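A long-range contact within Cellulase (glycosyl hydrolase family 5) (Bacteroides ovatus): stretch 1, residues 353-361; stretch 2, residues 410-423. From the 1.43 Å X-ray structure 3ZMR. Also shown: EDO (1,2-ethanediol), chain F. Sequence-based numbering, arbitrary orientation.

Stretch 1, residues 353-361: KSQWGAAFA
Stretch 2 410-423: ENHLKSRNDYIEYV

Stretch 2 is helical throughout, with its backbone NH groups from Lys 414 onward bonded to carbonyls four residues earlier. Stretch 1 is mostly loop. From Ser 354 to Trp 356 it runs obliquely in the same direction as the helix, and then turns back. Ser 354 lies nearest His 412, with CA atoms 5.3 Å apart, and Trp 356 lies by Ser 415, with CA atoms 5.1 Å apart. The contact buries 588 Å² in total.

Two hydrogen bonds join the stretches directly. His 412 ND1 donates to Ser 354 O at 3.0 Å, with an N-H...O angle of 157°. The carbonyl sits at the edge of the imidazole, near its plane, and His 412 CA also approaches Ser 354 O at 3.4 Å. His 412 has chi1 t; its NE2 is bonded elsewhere in the structure. Trp 356 N donates to Ser 415 OG at 3.0 Å and 145°. Ser 415, chi1 m, in turn donates from OG to Asn 411 O at 2.8 Å. Its hydroxyl therefore accepts from the loop and donates to the helix backbone. Asn 411 O also accepts from Ser 415 N at 2.9 Å.

Trp 356 is extended (phi/psi -155/140), with chi1 t and chi2 87°. It has the largest covered area in the contact. Tyr 419 CA lies over one face, 3.9 Å from the centroid of the six-membered ring. The Tyr 419 ring, chi1 t, directs its edge at the five-membered ring, with centroids 4.9 Å apart and planes at 84°. Trp 356 CH2 packs on Tyr 422 CB at 3.6 Å. Trp 356 NE1 and Tyr 419 OH have hydrogen bonds elsewhere in the structure.

One water bridges the stretches. It donates to Trp 356 O at 2.8 Å and to Asp 418 OD2 at 2.7 Å. Asp 418 OD2 also accepts from Lys 414 NZ at 2.8 Å in a salt bridge along the helix.

Gly 357 has phi/psi 99/173, where a CB would be jammed against the preceding carbonyl O. A short 3-10 segment, Ala 358 to Ala 359, follows. Phe 360 N closes the turn on Gly 357 O at 3.0 Å. The CA-to-CB bond of Phe 360 points toward the helix, with chi1 m and chi2 -72°: CE1 is 3.5 Å from Asn 411 CG, and CE2 is 3.2 Å from Ser 415 OG.

Gln 355 NE2 and Asn 411 ND2 are 3.5 Å apart, but both are donors and form no hydrogen bond. Ser 354 OG, chi1 p, accepts from O1 of the ethanediol at 2.8 Å.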

# COMPACT_ATOMS: atom_id res chain seq x y z
N LYS A 353 5.85 -8.06 26.85
CA LYS A 353 6.61 -7.09 27.61
C LYS A 353 5.69 -5.91 27.88
O LYS A 353 5.06 -5.40 26.95
CB LYS A 353 7.85 -6.66 26.87
CG LYS A 353 8.80 -7.79 26.51
CD LYS A 353 9.38 -8.47 27.74
CE LYS A 353 10.43 -9.51 27.36
NZ LYS A 353 10.84 -10.25 28.58
N SER A 354 5.57 -5.50 29.14
CA SER A 354 4.64 -4.45 29.53
C SER A 354 5.24 -3.04 29.44
O SER A 354 4.50 -2.05 29.54
CB SER A 354 4.10 -4.68 30.96
OG SER A 354 5.17 -4.66 31.88
N GLN A 355 6.58 -2.95 29.34
CA GLN A 355 7.29 -1.69 29.42
C GLN A 355 8.06 -1.44 28.12
O GLN A 355 8.31 -2.36 27.33
CB GLN A 355 8.29 -1.70 30.57
CG GLN A 355 7.57 -1.82 31.91
CD GLN A 355 8.51 -2.01 33.09
OE1 GLN A 355 9.73 -2.10 32.94
NE2 GLN A 355 7.93 -2.09 34.27
N TRP A 356 8.42 -0.18 27.94
CA TRP A 356 9.13 0.28 26.74
C TRP A 356 9.93 1.55 27.04
O TRP A 356 9.45 2.44 27.73
CB TRP A 356 8.10 0.58 25.60
CG TRP A 356 8.83 1.09 24.38
CD1 TRP A 356 9.40 0.31 23.37
CD2 TRP A 356 9.22 2.45 24.09
NE1 TRP A 356 10.08 1.11 22.49
CE2 TRP A 356 9.99 2.42 22.89
CE3 TRP A 356 8.99 3.69 24.72
CZ2 TRP A 356 10.58 3.58 22.35
CZ3 TRP A 356 9.55 4.83 24.16
CH2 TRP A 356 10.31 4.77 22.96
N GLY A 357 11.13 1.63 26.48
CA GLY A 357 11.84 2.90 26.36
C GLY A 357 12.90 3.14 27.43
O GLY A 357 13.04 2.39 28.38
N ALA A 358 13.63 4.22 27.23
CA ALA A 358 14.81 4.57 28.08
C ALA A 358 14.48 4.64 29.57
O ALA A 358 15.26 4.18 30.39
CB ALA A 358 15.44 5.87 27.61
N ALA A 359 13.29 5.16 29.88
CA ALA A 359 12.84 5.31 31.28
C ALA A 359 12.75 3.97 32.01
O ALA A 359 12.82 3.93 33.25
CB ALA A 359 11.50 6.04 31.33
N PHE A 360 12.60 2.89 31.26
CA PHE A 360 12.49 1.53 31.81
C PHE A 360 13.61 0.56 31.43
O PHE A 360 13.46 -0.65 31.58
CB PHE A 360 11.13 0.94 31.44
CG PHE A 360 10.01 1.72 32.00
CD1 PHE A 360 9.74 1.66 33.38
CD2 PHE A 360 9.27 2.56 31.21
CE1 PHE A 360 8.72 2.42 33.91
CE2 PHE A 360 8.26 3.33 31.74
CZ PHE A 360 7.99 3.26 33.09
N ALA A 361 14.73 1.10 30.94
CA ALA A 361 15.90 0.26 30.68
C ALA A 361 16.22 -0.55 31.94
O ALA A 361 16.20 -0.01 33.04
CB ALA A 361 17.09 1.11 30.26
N GLU A 410 0.91 1.07 36.18
CA GLU A 410 1.31 2.45 36.04
C GLU A 410 2.47 2.57 35.03
O GLU A 410 2.48 3.45 34.17
CB GLU A 410 1.68 3.08 37.40
CG GLU A 410 1.98 4.56 37.32
CD GLU A 410 0.82 5.43 36.86
OE1 GLU A 410 -0.39 5.07 36.96
OE2 GLU A 410 1.15 6.52 36.35
N ASN A 411 3.46 1.69 35.17
CA ASN A 411 4.63 1.69 34.29
C ASN A 411 4.22 1.35 32.84
O ASN A 411 4.81 1.85 31.88
CB ASN A 411 5.66 0.67 34.80
CG ASN A 411 6.34 1.11 36.07
OD1 ASN A 411 6.27 2.27 36.45
ND2 ASN A 411 7.00 0.17 36.72
N HIS A 412 3.22 0.49 32.71
CA HIS A 412 2.69 0.09 31.41
C HIS A 412 2.01 1.29 30.75
O HIS A 412 2.22 1.57 29.56
CB HIS A 412 1.74 -1.11 31.53
CG HIS A 412 0.96 -1.42 30.28
ND1 HIS A 412 1.58 -1.84 29.12
CD2 HIS A 412 -0.36 -1.33 30.00
CE1 HIS A 412 0.65 -2.02 28.19
NE2 HIS A 412 -0.52 -1.71 28.69
N LEU A 413 1.16 1.99 31.50
CA LEU A 413 0.41 3.12 30.93
C LEU A 413 1.40 4.18 30.45
O LEU A 413 1.24 4.73 29.36
CB LEU A 413 -0.56 3.71 31.96
CG LEU A 413 -1.74 2.81 32.33
CD1 LEU A 413 -2.50 3.45 33.47
CD2 LEU A 413 -2.65 2.57 31.14
N LYS A 414 2.41 4.46 31.26
CA LYS A 414 3.46 5.42 30.91
C LYS A 414 4.22 4.97 29.67
O LYS A 414 4.45 5.77 28.75
CB LYS A 414 4.44 5.66 32.07
CG LYS A 414 5.59 6.61 31.73
CD LYS A 414 6.54 6.87 32.89
CE LYS A 414 7.34 8.15 32.65
NZ LYS A 414 8.23 8.04 31.47
N SER A 415 4.58 3.70 29.63
CA SER A 415 5.34 3.13 28.53
C SER A 415 4.56 3.30 27.23
O SER A 415 5.15 3.61 26.20
CB SER A 415 5.57 1.64 28.78
OG SER A 415 6.60 1.42 29.74
N ARG A 416 3.27 3.01 27.25
CA ARG A 416 2.44 3.16 26.03
C ARG A 416 2.55 4.58 25.51
O ARG A 416 2.73 4.83 24.30
CB ARG A 416 0.96 2.87 26.23
CG ARG A 416 0.65 1.45 26.63
CD ARG A 416 -0.85 1.31 26.79
NE ARG A 416 -1.56 1.39 25.51
CZ ARG A 416 -2.23 2.46 25.07
NH1 ARG A 416 -2.36 3.57 25.79
NH2 ARG A 416 -2.78 2.40 23.84
N ASN A 417 2.39 5.55 26.39
CA ASN A 417 2.40 6.96 25.98
C ASN A 417 3.78 7.46 25.55
O ASN A 417 3.91 8.22 24.58
CB ASN A 417 1.74 7.82 27.04
CG ASN A 417 0.26 7.55 27.13
OD1 ASN A 417 -0.38 7.20 26.11
ND2 ASN A 417 -0.29 7.66 28.32
N ASP A 418 4.83 6.96 26.19
CA ASP A 418 6.22 7.26 25.78
C ASP A 418 6.45 6.71 24.36
O ASP A 418 7.03 7.37 23.50
CB ASP A 418 7.23 6.63 26.77
CG ASP A 418 7.26 7.34 28.11
OD1 ASP A 418 6.67 8.46 28.26
OD2 ASP A 418 7.89 6.75 29.02
N TYR A 419 5.99 5.48 24.14
CA TYR A 419 6.14 4.79 22.86
C TYR A 419 5.39 5.53 21.73
O TYR A 419 5.93 5.80 20.66
CB TYR A 419 5.63 3.33 22.97
CG TYR A 419 5.63 2.59 21.65
CD1 TYR A 419 6.76 1.94 21.22
CD2 TYR A 419 4.51 2.57 20.85
CE1 TYR A 419 6.80 1.29 20.01
CE2 TYR A 419 4.51 1.87 19.65
CZ TYR A 419 5.66 1.23 19.23
OH TYR A 419 5.69 0.59 17.99
N ILE A 420 4.14 5.84 21.99
CA ILE A 420 3.29 6.57 21.06
C ILE A 420 3.92 7.89 20.66
O ILE A 420 4.02 8.21 19.46
CB ILE A 420 1.86 6.79 21.65
CG1 ILE A 420 1.09 5.46 21.69
CG2 ILE A 420 1.08 7.81 20.82
CD1 ILE A 420 -0.18 5.49 22.52
N GLU A 421 4.33 8.68 21.64
CA GLU A 421 4.97 9.96 21.36
C GLU A 421 6.22 9.76 20.51
O GLU A 421 6.46 10.52 19.58
CB GLU A 421 5.35 10.65 22.67
CG GLU A 421 6.01 12.01 22.48
CD GLU A 421 6.64 12.57 23.74
OE1 GLU A 421 6.13 12.31 24.86
OE2 GLU A 421 7.64 13.31 23.59
N TYR A 422 7.00 8.74 20.84
CA TYR A 422 8.29 8.51 20.17
C TYR A 422 8.05 8.11 18.70
O TYR A 422 8.70 8.62 17.77
CB TYR A 422 9.17 7.46 20.87
CG TYR A 422 10.59 7.50 20.36
CD1 TYR A 422 11.49 8.45 20.84
CD2 TYR A 422 11.01 6.66 19.34
CE1 TYR A 422 12.77 8.52 20.32
CE2 TYR A 422 12.27 6.72 18.82
CZ TYR A 422 13.15 7.65 19.31
OH TYR A 422 14.43 7.71 18.79
N VAL A 423 7.13 7.19 18.48
CA VAL A 423 6.81 6.78 17.11
C VAL A 423 6.33 7.99 16.29
O VAL A 423 6.78 8.21 15.16
CB VAL A 423 5.78 5.64 17.08
CG1 VAL A 423 5.24 5.43 15.66
CG2 VAL A 423 6.44 4.39 17.64
C1 EDO F . 3.52 -7.04 33.82
O1 EDO F . 4.89 -7.05 33.39
C2 EDO F . 3.39 -7.71 35.20
O2 EDO F . 3.74 -9.09 35.05
O HOH W 1 9.88 5.09 28.37